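PDB 3P1W: RabGDI protein from Plasmodium falciparum 3D7, which probably binds prenylated Rab GTPases in their GDP-bound state, slowing nucleotide release and helping to cycle them between membranes and cytosol. Local coordinates for residues A[56-61]-A[411-416]; A[96-101]-A[241-246]; A[169-174]-A[235-240]; A[318-323]-A[427-432]. All coordinates share one frame; numbering follows the deposited sequence. Where two conformers were deposited one is given.

Interaction 1: residues A[56-61]-A[411-416]; sequences GGETAS and KISDLY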
loop_
_atom_site.group_PDB
_atom_site.type_symbol
_atom_site.label_atom_id
_atom_site.label_comp_id
_atom_site.label_asym_id
_atom_site.label_seq_id
_atom_site.Cartn_x
_atom_site.Cartn_y
_atom_site.Cartn_z
ATOM N N GLY A 56 3.642 14.955 -3.903
ATOM C CA GLY A 56 3.507 13.482 -3.897
ATOM C C GLY A 56 4.776 12.688 -3.714
ATOM O O GLY A 56 4.715 11.500 -3.345
ATOM N N GLY A 57 5.927 13.325 -3.956
ATOM C CA GLY A 57 7.214 12.644 -3.916
ATOM C C GLY A 57 7.209 11.344 -4.724
ATOM O O GLY A 57 6.828 11.337 -5.911
ATOM N N GLU A 58 7.614 10.245 -4.080
ATOM C CA GLU A 58 7.658 8.928 -4.738
ATOM C C GLU A 58 6.258 8.403 -5.057
ATOM O O GLU A 58 6.110 7.526 -5.917
ATOM C CB GLU A 58 8.411 7.909 -3.865
ATOM C CG GLU A 58 9.891 8.195 -3.718
ATOM C CD GLU A 58 10.662 8.009 -5.015
ATOM O OE1 GLU A 58 10.437 7.022 -5.747
ATOM O OE2 GLU A 58 11.514 8.859 -5.303
ATOM N N THR A 59 5.254 8.936 -4.358
ATOM C CA THR A 59 3.843 8.626 -4.586
ATOM C C THR A 59 3.147 9.649 -5.484
ATOM O O THR A 59 1.933 9.739 -5.484
ATOM C CB THR A 59 3.094 8.466 -3.243
ATOM O OG1 THR A 59 3.357 9.600 -2.372
ATOM C CG2 THR A 59 3.567 7.154 -2.512
ATOM N N ALA A 60 3.885 10.358 -6.323
ATOM C CA ALA A 60 3.257 11.346 -7.226
ATOM C C ALA A 60 2.290 10.722 -8.220
ATOM O O ALA A 60 2.442 9.561 -8.603
ATOM C CB ALA A 60 4.312 12.112 -7.996
ATOM N N SER A 61 1.323 11.538 -8.642
ATOM C CA SER A 61 0.365 11.199 -9.674
ATOM C C SER A 61 0.739 11.924 -10.979
ATOM O O SER A 61 0.925 13.137 -10.958
ATOM C CB SER A 61 -1.009 11.683 -9.206
ATOM O OG SER A 61 -2.004 11.376 -10.149
ATOM N N LYS A 411 10.078 1.350 -13.314
ATOM C CA LYS A 411 10.882 2.104 -12.344
ATOM C C LYS A 411 11.404 1.154 -11.275
ATOM O O LYS A 411 10.637 0.405 -10.645
ATOM C CB LYS A 411 10.078 3.237 -11.686
ATOM C CG LYS A 411 10.904 4.148 -10.817
ATOM C CD LYS A 411 10.040 5.309 -10.323
ATOM C CE LYS A 411 10.833 6.249 -9.417
ATOM N NZ LYS A 411 9.972 7.384 -9.037
ATOM N N ILE A 412 12.718 1.157 -11.109
ATOM C CA ILE A 412 13.360 0.389 -10.066
ATOM C C ILE A 412 13.914 1.344 -9.015
ATOM O O ILE A 412 14.618 2.323 -9.351
ATOM C CB ILE A 412 14.473 -0.504 -10.631
ATOM C CG1 ILE A 412 13.894 -1.520 -11.615
ATOM C CG2 ILE A 412 15.216 -1.227 -9.474
ATOM C CD1 ILE A 412 14.980 -2.201 -12.524
ATOM N N SER A 413 13.537 1.128 -7.766
ATOM C CA SER A 413 13.887 2.056 -6.679
ATOM C C SER A 413 14.579 1.320 -5.522
ATOM O O SER A 413 14.222 0.174 -5.189
ATOM C CB SER A 413 12.624 2.747 -6.154
ATOM O OG SER A 413 11.943 3.476 -7.169
ATOM N N ASP A 414 15.519 2.009 -4.857
ATOM C CA ASP A 414 16.126 1.476 -3.650
ATOM C C ASP A 414 15.126 1.543 -2.501
ATOM O O ASP A 414 14.329 2.477 -2.406
ATOM C CB ASP A 414 17.417 2.237 -3.281
ATOM C CG ASP A 414 18.534 2.055 -4.288
ATOM O OD1 ASP A 414 18.664 1.004 -4.939
ATOM O OD2 ASP A 414 19.316 3.009 -4.425
ATOM N N LEU A 415 15.143 0.524 -1.657
ATOM C CA LEU A 415 14.323 0.451 -0.453
ATOM C C LEU A 415 15.181 0.741 0.761
ATOM O O LEU A 415 16.169 0.024 1.018
ATOM C CB LEU A 415 13.709 -0.944 -0.279
ATOM C CG LEU A 415 12.701 -1.405 -1.333
ATOM C CD1 LEU A 415 12.338 -2.898 -1.155
ATOM C CD2 LEU A 415 11.444 -0.502 -1.300
ATOM N N TYR A 416 14.805 1.811 1.478
ATOM C CA TYR A 416 15.416 2.200 2.727
ATOM C C TYR A 416 14.478 2.023 3.902
ATOM O O TYR A 416 13.243 2.162 3.787
ATOM C CB TYR A 416 15.825 3.666 2.697
ATOM C CG TYR A 416 16.897 3.943 1.710
ATOM C CD1 TYR A 416 18.227 3.609 1.991
ATOM C CD2 TYR A 416 16.607 4.549 0.491
ATOM C CE1 TYR A 416 19.246 3.897 1.081
ATOM C CE2 TYR A 416 17.613 4.798 -0.442
ATOM C CZ TYR A 416 18.932 4.480 -0.126
ATOM O OH TYR A 416 19.952 4.746 -1.033
HETATM O O HOH W 1 8.111 6.100 -7.194
HETATM O O HOH W 2 11.923 9.167 -7.880
HETATM O O HOH W 3 13.057 6.294 -6.857
#
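E58, in a short 3-10 turn, and S413, in strand 405-418, are the residues whose backbones come nearest, yet their CA atoms lie 9.5 Å apart, so side chains and water must span the gap. K411 does most of the reaching. Its CG stands opposite the backbone N (chi1 -173°), and the chain beyond is fully extended, which carries the ammonium group out to the carboxylate of E58. That carboxylate comes to meet it on a chain folded back at chi2 (-68°). The two side chains meet obliquely, and K411 NZ lies 3.3 Å from E58 OE1, a salt bridge whose hydrogen bond is weak. Water strengthens the link. One molecule donates to both E58 O and E58 OE1 while accepting from K411 NZ at 2.9 Å; a second donates to E58 OE2 at 2.6 Å and accepts from the same ammonium group. A third joins E58 OE1 to S413 OG, so OE1 has three partners. Behind E58 the turn is held by T59 OG1, which donates to G56 O at 2.5 Å in the carbonyl plane and also bonds L30 N. The whole is a hydrated surface salt bridge, tying the loop after strand 46-49 of the Rossmann-like, FAD-monooxygenase-related part of the GDI fold to a long strand of the neighbouring mixed sheet.

Interaction 2: residues A[96-101]-A[241-246]; sequences ILVGGN and SAFGKS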
loop_
_atom_site.group_PDB
_atom_site.type_symbol
_atom_site.label_atom_id
_atom_site.label_comp_id
_atom_site.label_asym_id
_atom_site.label_seq_id
_atom_site.Cartn_x
_atom_site.Cartn_y
_atom_site.Cartn_z
ATOM N N ILE A 96 -6.700 0.549 -0.452
ATOM C CA ILE A 96 -6.884 0.810 0.980
ATOM C C ILE A 96 -7.975 -0.094 1.551
ATOM O O ILE A 96 -9.096 -0.135 1.036
ATOM C CB ILE A 96 -7.237 2.297 1.129
ATOM C CG1 ILE A 96 -6.044 3.151 0.681
ATOM C CG2 ILE A 96 -7.678 2.655 2.565
ATOM C CD1 ILE A 96 -6.439 4.551 0.255
ATOM N N LEU A 97 -7.636 -0.842 2.596
ATOM C CA LEU A 97 -8.580 -1.745 3.238
ATOM C C LEU A 97 -9.647 -0.929 3.989
ATOM O O LEU A 97 -9.315 -0.071 4.824
ATOM C CB LEU A 97 -7.837 -2.692 4.192
ATOM C CG LEU A 97 -8.637 -3.849 4.816
ATOM C CD1 LEU A 97 -9.083 -4.904 3.780
ATOM C CD2 LEU A 97 -7.838 -4.530 5.938
ATOM N N VAL A 98 -10.914 -1.175 3.658
ATOM C CA VAL A 98 -12.047 -0.431 4.260
ATOM C C VAL A 98 -11.956 -0.388 5.785
ATOM O O VAL A 98 -12.172 0.656 6.384
ATOM C CB VAL A 98 -13.391 -1.006 3.813
ATOM C CG1 VAL A 98 -14.577 -0.380 4.636
ATOM C CG2 VAL A 98 -13.577 -0.755 2.349
ATOM N N GLY A 99 -11.580 -1.501 6.405
ATOM C CA GLY A 99 -11.498 -1.578 7.872
ATOM C C GLY A 99 -10.133 -1.276 8.482
ATOM O O GLY A 99 -9.940 -1.423 9.693
ATOM N N GLY A 100 -9.177 -0.861 7.654
ATOM C CA GLY A 100 -7.842 -0.583 8.142
ATOM C C GLY A 100 -7.729 0.792 8.784
ATOM O O GLY A 100 -8.692 1.565 8.829
ATOM N N ASN A 101 -6.508 1.102 9.212
ATOM C CA ASN A 101 -6.202 2.323 9.940
ATOM C C ASN A 101 -6.089 3.597 9.118
ATOM O O ASN A 101 -6.359 4.678 9.661
ATOM C CB ASN A 101 -4.942 2.101 10.777
ATOM C CG ASN A 101 -5.159 1.079 11.877
ATOM O OD1 ASN A 101 -6.257 0.957 12.396
ATOM N ND2 ASN A 101 -4.120 0.340 12.230
ATOM N N SER A 241 -18.523 -5.891 3.580
ATOM C CA SER A 241 -19.941 -5.529 3.726
ATOM C C SER A 241 -20.243 -4.074 3.342
ATOM O O SER A 241 -21.346 -3.786 2.870
ATOM C CB SER A 241 -20.424 -5.812 5.155
ATOM O OG SER A 241 -19.982 -4.805 6.041
ATOM N N ALA A 242 -19.270 -3.180 3.531
ATOM C CA ALA A 242 -19.406 -1.775 3.121
ATOM C C ALA A 242 -19.839 -1.671 1.644
ATOM O O ALA A 242 -20.939 -1.181 1.360
ATOM C CB ALA A 242 -18.114 -1.022 3.351
ATOM N N PHE A 243 -19.012 -2.182 0.726
ATOM C CA PHE A 243 -19.257 -2.057 -0.716
ATOM C C PHE A 243 -19.501 -3.388 -1.445
ATOM O O PHE A 243 -19.685 -3.400 -2.656
ATOM C CB PHE A 243 -18.079 -1.334 -1.381
ATOM C CG PHE A 243 -17.775 0.028 -0.796
ATOM C CD1 PHE A 243 -18.228 1.189 -1.421
ATOM C CD2 PHE A 243 -17.032 0.153 0.369
ATOM C CE1 PHE A 243 -17.945 2.452 -0.881
ATOM C CE2 PHE A 243 -16.754 1.399 0.909
ATOM C CZ PHE A 243 -17.199 2.550 0.285
ATOM N N GLY A 244 -19.447 -4.517 -0.750
ATOM C CA GLY A 244 -19.726 -5.827 -1.380
ATOM C C GLY A 244 -18.695 -6.460 -2.313
ATOM O O GLY A 244 -18.356 -7.649 -2.159
ATOM N N LYS A 245 -18.225 -5.700 -3.307
ATOM C CA LYS A 245 -17.429 -6.239 -4.372
ATOM C C LYS A 245 -16.048 -6.706 -3.868
ATOM O O LYS A 245 -15.540 -7.736 -4.306
ATOM C CB LYS A 245 -17.251 -5.191 -5.484
ATOM C CG LYS A 245 -18.594 -4.695 -6.107
ATOM C CD LYS A 245 -18.350 -4.078 -7.492
ATOM C CE LYS A 245 -19.657 -3.825 -8.256
ATOM N NZ LYS A 245 -20.427 -2.787 -7.599
ATOM N N SER A 246 -15.446 -5.912 -2.993
ATOM C CA SER A 246 -14.173 -6.269 -2.352
ATOM C C SER A 246 -14.040 -5.463 -1.071
ATOM O O SER A 246 -14.836 -4.543 -0.831
ATOM C CB SER A 246 -13.004 -5.973 -3.301
ATOM O OG SER A 246 -12.615 -4.606 -3.256
#
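S246 OG is gripped by two backbone groups, V120 O and F248 N, and so fixes the end of segment 241-246 close to where A242 and F243 meet V98. The contact itself is wholly apolar and small. V98 splits its isopropyl group between two partners: CG1, opposite the backbone N (chi1 170°), lies 3.8 Å from A242 CB, while CG2 turns to F243 and stands 4.1 Å from CD2 of that ring, equally near CE2. The methyl meets the ring at a slant. F243 is further supported by V119 and I249, and V98 also rests on S239 and I249, so the valine fills the angle between helix and sheet. Both backbones bend sharply here. A type I beta turn from L97 to G100, closed by G100 N to L97 O at 2.9 Å, puts V98 at its second position. On the other side, G244 leaves the helix with positive phi (74°) in a classic gamma turn, in which K245 N bonds F243 O at 2.8 Å. The result is a helix C-terminus packed over a beta turn, where helix 226-243 ends and the chain turns into strand 248-251, the antiparallel partner of strand 96-97.

Interaction 3: residues A[169-174]-A[235-240]; sequences QYVSEW and LYMQSI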
loop_
_atom_site.group_PDB
_atom_site.type_symbol
_atom_site.label_atom_id
_atom_site.label_comp_id
_atom_site.label_asym_id
_atom_site.label_seq_id
_atom_site.Cartn_x
_atom_site.Cartn_y
_atom_site.Cartn_z
ATOM N N GLN A 169 -17.201 -19.772 8.745
ATOM C CA GLN A 169 -18.289 -19.707 9.723
ATOM C C GLN A 169 -17.738 -19.474 11.129
ATOM O O GLN A 169 -18.192 -18.572 11.831
ATOM C CB GLN A 169 -19.164 -20.963 9.660
ATOM C CG GLN A 169 -20.063 -21.001 8.440
ATOM C CD GLN A 169 -20.890 -22.270 8.366
ATOM O OE1 GLN A 169 -20.900 -23.067 9.299
ATOM N NE2 GLN A 169 -21.585 -22.461 7.256
ATOM N N TYR A 170 -16.736 -20.261 11.512
ATOM C CA TYR A 170 -16.062 -20.092 12.805
ATOM C C TYR A 170 -15.528 -18.678 13.013
ATOM O O TYR A 170 -15.813 -18.053 14.036
ATOM C CB TYR A 170 -14.913 -21.096 12.940
ATOM C CG TYR A 170 -14.125 -20.999 14.242
ATOM C CD1 TYR A 170 -14.673 -21.434 15.453
ATOM C CD2 TYR A 170 -12.819 -20.528 14.251
ATOM C CE1 TYR A 170 -13.936 -21.364 16.648
ATOM C CE2 TYR A 170 -12.079 -20.451 15.429
ATOM C CZ TYR A 170 -12.643 -20.879 16.626
ATOM O OH TYR A 170 -11.888 -20.793 17.778
ATOM N N VAL A 171 -14.758 -18.170 12.044
ATOM C CA VAL A 171 -14.153 -16.840 12.177
ATOM C C VAL A 171 -15.231 -15.760 12.250
ATOM O O VAL A 171 -15.116 -14.800 13.006
ATOM C CB VAL A 171 -13.193 -16.522 10.993
ATOM C CG1 VAL A 171 -12.611 -15.119 11.138
ATOM C CG2 VAL A 171 -12.084 -17.555 10.923
ATOM N N SER A 172 -16.283 -15.934 11.457
ATOM C CA SER A 172 -17.379 -14.974 11.408
ATOM C C SER A 172 -18.031 -14.765 12.791
ATOM O O SER A 172 -18.497 -13.666 13.096
ATOM C CB SER A 172 -18.424 -15.449 10.403
ATOM O OG SER A 172 -19.394 -14.454 10.166
ATOM N N GLU A 173 -18.030 -15.801 13.626
ATOM C CA GLU A 173 -18.616 -15.718 14.981
ATOM C C GLU A 173 -17.588 -15.613 16.107
ATOM O O GLU A 173 -17.950 -15.459 17.273
ATOM C CB GLU A 173 -19.501 -16.921 15.216
ATOM C CG GLU A 173 -20.723 -16.908 14.336
ATOM C CD GLU A 173 -21.731 -17.925 14.770
ATOM O OE1 GLU A 173 -22.232 -17.819 15.916
ATOM O OE2 GLU A 173 -22.022 -18.832 13.967
ATOM N N TRP A 174 -16.313 -15.680 15.744
ATOM C CA TRP A 174 -15.218 -15.628 16.700
ATOM C C TRP A 174 -15.026 -14.219 17.280
ATOM O O TRP A 174 -15.172 -13.212 16.574
ATOM C CB TRP A 174 -13.939 -16.094 16.005
ATOM C CG TRP A 174 -12.728 -16.091 16.844
ATOM C CD1 TRP A 174 -12.249 -17.115 17.604
ATOM C CD2 TRP A 174 -11.796 -15.020 16.975
ATOM N NE1 TRP A 174 -11.076 -16.743 18.215
ATOM C CE2 TRP A 174 -10.777 -15.457 17.850
ATOM C CE3 TRP A 174 -11.726 -13.729 16.440
ATOM C CZ2 TRP A 174 -9.697 -14.640 18.211
ATOM C CZ3 TRP A 174 -10.655 -12.916 16.795
ATOM C CH2 TRP A 174 -9.652 -13.379 17.674
ATOM N N LEU A 235 -11.451 -9.178 10.024
ATOM C CA LEU A 235 -11.469 -7.805 9.501
ATOM C C LEU A 235 -11.664 -7.751 7.995
ATOM O O LEU A 235 -12.421 -6.913 7.504
ATOM C CB LEU A 235 -10.204 -7.044 9.905
ATOM C CG LEU A 235 -10.187 -5.539 9.582
ATOM C CD1 LEU A 235 -11.119 -4.743 10.503
ATOM C CD2 LEU A 235 -8.762 -5.008 9.668
ATOM N N TYR A 236 -10.981 -8.631 7.260
ATOM C CA TYR A 236 -11.174 -8.731 5.821
ATOM C C TYR A 236 -12.656 -9.019 5.542
ATOM O O TYR A 236 -13.325 -8.329 4.752
ATOM C CB TYR A 236 -10.317 -9.865 5.263
ATOM C CG TYR A 236 -10.272 -9.945 3.769
ATOM C CD1 TYR A 236 -9.217 -9.359 3.052
ATOM C CD2 TYR A 236 -11.255 -10.608 3.054
ATOM C CE1 TYR A 236 -9.175 -9.421 1.674
ATOM C CE2 TYR A 236 -11.202 -10.690 1.680
ATOM C CZ TYR A 236 -10.156 -10.108 0.981
ATOM O OH TYR A 236 -10.120 -10.183 -0.401
ATOM N N MET A 237 -13.159 -10.051 6.210
ATOM C CA MET A 237 -14.549 -10.478 6.048
ATOM C C MET A 237 -15.568 -9.367 6.355
ATOM O O MET A 237 -16.523 -9.191 5.605
ATOM C CB MET A 237 -14.823 -11.698 6.927
ATOM C CG MET A 237 -14.062 -12.939 6.499
ATOM S SD MET A 237 -14.347 -14.318 7.631
ATOM C CE MET A 237 -16.022 -14.755 7.190
ATOM N N GLN A 238 -15.352 -8.628 7.443
ATOM C CA GLN A 238 -16.208 -7.477 7.816
ATOM C C GLN A 238 -16.114 -6.335 6.806
ATOM O O GLN A 238 -17.119 -5.680 6.515
ATOM C CB GLN A 238 -15.801 -6.913 9.169
ATOM C CG GLN A 238 -16.155 -7.776 10.369
ATOM C CD GLN A 238 -15.646 -7.189 11.683
ATOM O OE1 GLN A 238 -16.213 -7.447 12.743
ATOM N NE2 GLN A 238 -14.575 -6.401 11.615
ATOM N N SER A 239 -14.903 -6.110 6.284
ATOM C CA SER A 239 -14.627 -4.993 5.382
ATOM C C SER A 239 -15.366 -5.052 4.041
ATOM O O SER A 239 -15.551 -4.014 3.407
ATOM C CB SER A 239 -13.112 -4.871 5.137
ATOM O OG SER A 239 -12.411 -4.608 6.351
ATOM N N ILE A 240 -15.761 -6.254 3.616
ATOM C CA ILE A 240 -16.499 -6.440 2.364
ATOM C C ILE A 240 -17.890 -5.817 2.417
ATOM O O ILE A 240 -18.364 -5.256 1.428
ATOM C CB ILE A 240 -16.662 -7.935 1.999
ATOM C CG1 ILE A 240 -15.484 -8.411 1.150
ATOM C CG2 ILE A 240 -17.942 -8.153 1.214
ATOM C CD1 ILE A 240 -15.835 -9.540 0.202
#
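Helix-to-helix packing in the helical part of the GDI fold brings V171 and S172, near the end of helix 158-173, against M237 of helix 226-243. The backbones are closest at S172 and M237, whose CA atoms are 7.5 Å apart, and the thioether of M237 makes the contacts between them. M237 SD lies 4.0 Å from V171 CG1 and only slightly farther from V171 CB, so the sulfur passes obliquely across the valine branch. A bend at chi3 (73°) then swings the terminal methyl toward the next residue, and M237 CE stops 4.1 Å from S172 CB. The serine thus offers its CB, and the contact is van der Waals throughout. V171 is buried, whereas S172 lies open to solvent, which places the methionine between core and surface. V171 also touches L230 and K234; with M237 these are spaced four and three residues apart and form one ridge along helix 226-243. W174 continues the packing onto L230 and E231. Within that helix, S239 turns its hydroxyl back on the preceding turn: OG donates to L235 O at 2.6 Å, with a C=O...donor angle of 142° and the donor 38° above the carbonyl plane, while S239 N reaches the same oxygen at 2.9 Å from the opposite face. Two donors from one residue therefore clasp a single carbonyl. This is a helix-to-helix contact in the helical domain, the part that in related GDIs receives the Rab prenyl group.

Interaction 4: residues A[318-323]-A[427-432]; sequences NKIKKI and IFVTSS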
loop_
_atom_site.group_PDB
_atom_site.type_symbol
_atom_site.label_atom_id
_atom_site.label_comp_id
_atom_site.label_asym_id
_atom_site.label_seq_id
_atom_site.Cartn_x
_atom_site.Cartn_y
_atom_site.Cartn_z
ATOM N N ASN A 318 24.306 7.419 9.310
ATOM C CA ASN A 318 23.549 6.468 10.115
ATOM C C ASN A 318 22.080 6.860 10.312
ATOM O O ASN A 318 21.533 6.808 11.425
ATOM C CB ASN A 318 24.248 6.257 11.460
ATOM C CG ASN A 318 23.810 4.982 12.143
ATOM O OD1 ASN A 318 23.415 4.015 11.482
ATOM N ND2 ASN A 318 23.856 4.972 13.463
ATOM N N LYS A 319 21.440 7.259 9.220
ATOM C CA LYS A 319 20.016 7.608 9.224
ATOM C C LYS A 319 19.179 6.538 8.549
ATOM O O LYS A 319 18.102 6.210 9.032
ATOM C CB LYS A 319 19.755 8.921 8.499
ATOM C CG LYS A 319 20.283 10.179 9.197
ATOM C CD LYS A 319 19.850 10.278 10.657
ATOM C CE LYS A 319 18.356 10.438 10.843
ATOM N NZ LYS A 319 17.961 10.496 12.273
ATOM N N ILE A 320 19.677 6.014 7.440
ATOM C CA ILE A 320 18.944 5.000 6.682
ATOM C C ILE A 320 19.848 3.848 6.290
ATOM O O ILE A 320 21.075 3.993 6.194
ATOM C CB ILE A 320 18.289 5.580 5.407
ATOM C CG1 ILE A 320 19.327 6.288 4.535
ATOM C CG2 ILE A 320 17.145 6.530 5.791
ATOM C CD1 ILE A 320 18.735 6.997 3.339
ATOM N N LYS A 321 19.212 2.708 6.054
ATOM C CA LYS A 321 19.890 1.499 5.636
ATOM C C LYS A 321 19.132 0.980 4.424
ATOM O O LYS A 321 17.923 0.886 4.477
ATOM C CB LYS A 321 19.796 0.512 6.777
ATOM C CG LYS A 321 20.208 -0.931 6.531
ATOM C CD LYS A 321 20.221 -1.691 7.876
ATOM C CE LYS A 321 18.799 -1.863 8.493
ATOM N NZ LYS A 321 18.842 -2.263 9.955
ATOM N N LYS A 322 19.843 0.672 3.345
ATOM C CA LYS A 322 19.245 0.056 2.177
ATOM C C LYS A 322 19.014 -1.436 2.446
ATOM O O LYS A 322 19.935 -2.168 2.870
ATOM C CB LYS A 322 20.119 0.302 0.942
ATOM C CG LYS A 322 19.599 -0.328 -0.356
ATOM C CD LYS A 322 20.519 -0.035 -1.552
ATOM C CE LYS A 322 20.319 -1.045 -2.715
ATOM N NZ LYS A 322 20.784 -0.518 -4.092
ATOM N N ILE A 323 17.782 -1.896 2.230
ATOM C CA ILE A 323 17.444 -3.311 2.456
ATOM C C ILE A 323 17.160 -4.096 1.186
ATOM O O ILE A 323 16.878 -5.309 1.258
ATOM C CB ILE A 323 16.246 -3.498 3.423
ATOM C CG1 ILE A 323 14.939 -2.872 2.883
ATOM C CG2 ILE A 323 16.596 -2.964 4.792
ATOM C CD1 ILE A 323 13.675 -3.240 3.708
ATOM N N ILE A 427 15.231 13.508 14.033
ATOM C CA ILE A 427 14.967 13.468 12.605
ATOM C C ILE A 427 14.380 12.082 12.323
ATOM O O ILE A 427 15.101 11.073 12.391
ATOM C CB ILE A 427 16.221 13.706 11.757
ATOM C CG1 ILE A 427 16.829 15.086 12.074
ATOM C CG2 ILE A 427 15.884 13.633 10.256
ATOM C CD1 ILE A 427 18.181 15.296 11.459
ATOM N N PHE A 428 13.069 12.056 12.078
ATOM C CA PHE A 428 12.314 10.804 11.902
ATOM C C PHE A 428 12.161 10.596 10.423
ATOM O O PHE A 428 11.579 11.454 9.754
ATOM C CB PHE A 428 10.928 10.915 12.544
ATOM C CG PHE A 428 10.963 11.028 14.038
ATOM C CD1 PHE A 428 10.725 9.923 14.833
ATOM C CD2 PHE A 428 11.290 12.238 14.650
ATOM C CE1 PHE A 428 10.780 10.024 16.216
ATOM C CE2 PHE A 428 11.360 12.347 16.049
ATOM C CZ PHE A 428 11.098 11.229 16.827
ATOM N N VAL A 429 12.690 9.482 9.924
ATOM C CA VAL A 429 12.734 9.202 8.493
ATOM C C VAL A 429 11.715 8.117 8.133
ATOM O O VAL A 429 11.694 7.056 8.740
ATOM C CB VAL A 429 14.149 8.787 8.022
ATOM C CG1 VAL A 429 14.181 8.615 6.528
ATOM C CG2 VAL A 429 15.203 9.880 8.420
ATOM N N THR A 430 10.854 8.412 7.173
ATOM C CA THR A 430 9.896 7.402 6.659
ATOM C C THR A 430 10.640 6.348 5.833
ATOM O O THR A 430 11.608 6.655 5.131
ATOM C CB THR A 430 8.766 8.031 5.841
ATOM O OG1 THR A 430 9.293 8.817 4.772
ATOM C CG2 THR A 430 7.843 8.884 6.731
ATOM N N SER A 431 10.187 5.104 5.923
ATOM C CA SER A 431 10.714 4.040 5.070
ATOM C C SER A 431 10.232 4.195 3.628
ATOM O O SER A 431 9.195 4.818 3.338
ATOM C CB SER A 431 10.345 2.655 5.653
ATOM O OG SER A 431 8.946 2.449 5.595
ATOM N N SER A 432 10.966 3.614 2.696
ATOM C CA SER A 432 10.538 3.623 1.312
ATOM C C SER A 432 9.280 2.772 1.180
ATOM O O SER A 432 9.094 1.848 1.964
ATOM C CB SER A 432 11.616 3.053 0.415
ATOM O OG SER A 432 12.855 3.696 0.656
#
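K319 makes the polar link of this contact, to I427, and shares the apolar part with I320, which packs on V429; K319 and V429 have the nearest backbones, with CA atoms 7.5 Å apart. The lysine comes first in sequence. Its chain is folded at both chi2 (-51°) and chi3 (-65°), which curls it down onto strand 427-429. At the tip, K319 NZ donates to I427 O at 2.9 Å, in the carbonyl plane and on a lone pair. The same ammonium group forms a salt bridge with D425 OD2, and D425 OD1 takes I427 N, so one aspartate steadies both partners. Such company would be expected to ease the cost of burying the lysine charge. The aliphatic part is used as well: K319 CE lies 4.0 Å from V429 CG2, and also 4.0 Å from I427 CB, where the two side chains cross at about a right angle. Next along, I320 points its CG2 branch across V429, meeting V429 CG1 at 3.7 Å, again nearly perpendicular. With CG1 held between the backbone N and carbonyl carbon (chi1 55°), CG2 is the branch left facing the valine. Farther on, K321 pairs by backbone with V417 in strand 405-418, while K322 NZ makes a salt bridge with D414. The contact thus joins two sheets: strand 320-333 runs antiparallel to 405-418, and strand 427-429 lies parallel to 305-308, with F428 turned to helix 440-454 and I427 packed on F282 and F284 of strand 279-284.

How the interactions relate
The four contacts fall into two pairs on opposite sides of the chain's centre. Interactions 1 and 4, with centres about 14 Å apart, meet along neighbouring strands 405-418 and 320-333, where I323 N probably bonds L415 O. Interactions 2 and 3, about 12 Å apart, share helix 226-243, and G99 packs on S239 between them. Centres of interactions 3 and 4 lie about 36 Å apart. Along the chain, interaction 1 encloses interaction 2, which encloses interaction 3; interaction 4 opens later and crosses interaction 1. Interactions 1, 2 and 4 all reach one large mixed sheet, while helix 226-243 leads into its strand 248-251, which links the helical part to that sheet along the chain.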